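Local coordinates for ankyrin repeat domain protein (Legionella pneumophila subsp. pneumophila, PDB 6MCA) that is a Legionella effector, AnkH, that interacts with the host LARP7 component of the 7SK snRNP complex and may carry a cysteine protease-like domain, at residues Met103-Leu106 with Leu107-Gly111. Numbering follows the deposited sequence.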
# COMPACT_ATOMS: atom_id res chain seq x y z
N MET A 103 24.67 -3.37 1.10
CA MET A 103 24.15 -4.01 2.30
C MET A 103 23.33 -5.25 1.95
O MET A 103 23.43 -6.28 2.63
CB MET A 103 23.30 -3.03 3.10
CG MET A 103 22.77 -3.58 4.42
SD MET A 103 24.03 -3.66 5.71
CE MET A 103 24.42 -1.92 5.90
N THR A 104 22.53 -5.18 0.89
CA THR A 104 21.75 -6.34 0.46
C THR A 104 22.67 -7.49 0.05
O THR A 104 22.42 -8.65 0.41
CB THR A 104 20.83 -5.96 -0.70
OG1 THR A 104 19.96 -4.89 -0.29
CG2 THR A 104 19.98 -7.16 -1.12
N LYS A 105 23.74 -7.19 -0.69
CA LYS A 105 24.68 -8.22 -1.09
C LYS A 105 25.40 -8.82 0.11
O LYS A 105 25.58 -10.04 0.18
CB LYS A 105 25.68 -7.65 -2.09
CG LYS A 105 26.55 -8.70 -2.78
CD LYS A 105 27.62 -8.04 -3.64
CE LYS A 105 28.51 -9.08 -4.31
NZ LYS A 105 29.65 -8.44 -5.02
N LEU A 106 25.80 -7.98 1.06
CA LEU A 106 26.44 -8.48 2.28
C LEU A 106 25.51 -9.42 3.04
O LEU A 106 25.92 -10.49 3.49
CB LEU A 106 26.87 -7.32 3.16
CG LEU A 106 27.31 -7.70 4.58
CD1 LEU A 106 28.57 -8.55 4.55
CD2 LEU A 106 27.51 -6.46 5.44
N LEU A 107 24.24 -9.02 3.19
CA LEU A 107 23.29 -9.85 3.92
C LEU A 107 23.03 -11.17 3.20
O LEU A 107 23.02 -12.24 3.82
CB LEU A 107 21.99 -9.09 4.15
CG LEU A 107 22.08 -7.89 5.09
CD1 LEU A 107 20.75 -7.15 5.15
CD2 LEU A 107 22.51 -8.34 6.48
N LEU A 108 22.83 -11.11 1.88
CA LEU A 108 22.58 -12.33 1.11
C LEU A 108 23.78 -13.27 1.12
O LEU A 108 23.61 -14.49 1.07
CB LEU A 108 22.19 -11.98 -0.32
CG LEU A 108 20.80 -11.37 -0.53
CD1 LEU A 108 20.65 -10.86 -1.96
CD2 LEU A 108 19.72 -12.38 -0.20
N THR A 109 24.99 -12.71 1.17
CA THR A 109 26.19 -13.55 1.19
C THR A 109 26.22 -14.45 2.42
O THR A 109 26.65 -15.61 2.33
CB THR A 109 27.44 -12.67 1.13
OG1 THR A 109 27.44 -11.91 -0.08
CG2 THR A 109 28.70 -13.52 1.19
N TYR A 110 25.76 -13.94 3.56
CA TYR A 110 25.87 -14.66 4.82
C TYR A 110 24.52 -15.22 5.29
O TYR A 110 24.29 -15.36 6.49
CB TYR A 110 26.48 -13.76 5.89
CG TYR A 110 27.93 -13.43 5.63
CD1 TYR A 110 28.28 -12.33 4.85
CD2 TYR A 110 28.95 -14.22 6.14
CE1 TYR A 110 29.61 -12.03 4.59
CE2 TYR A 110 30.28 -13.92 5.90
CZ TYR A 110 30.60 -12.83 5.12
OH TYR A 110 31.92 -12.53 4.88
N GLY A 111 23.64 -15.54 4.36
CA GLY A 111 22.48 -16.36 4.65
C GLY A 111 21.16 -15.65 4.86
O GLY A 111 20.24 -16.28 5.40
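T109 gives two hydrogen bonds to the carbonyl oxygen of K105, one turn earlier in the helix. T109 N lies 2.9 Å from K105 O, and the hydroxyl OG1 of T109 lies 2.7 Å from that same O. The two donors reach the oxygen from opposite faces of the carbonyl plane, the hydroxyl 36° out of it. A chi1 of -61° swings OG1 back over the preceding turn. Two regular helix bonds precede this pair: L107 N to M103 O and L108 N to T104 O, both 2.9 Å. T104 OG1 is satisfied in a similar way by D100 O. This is the second helix, 101-109, of a predicted ankyrin repeat. Its buried side packs on helix 91-97 of the same repeat and on helix 134-142, with T104 and L108 side by side facing both; T104 CG2 lies 3.9 Å from L108 CD1. At the C-terminal end the bonding weakens. Y110 N makes two weak bonds, to L106 O at 3.5 Å and to L107 O. L106 O also lies in the plane of the Y110 ring, at its edge, 3.3 Å from Y110 CD1. L106 CD1 touches Y110 CE1 at 3.6 Å, and both side chains reach I75 of helix 68-76. G111 has a positive phi (100°), where a side chain would jam against the carbonyl O of Y110; its own O accepts a hydrogen bond from N82 ND2.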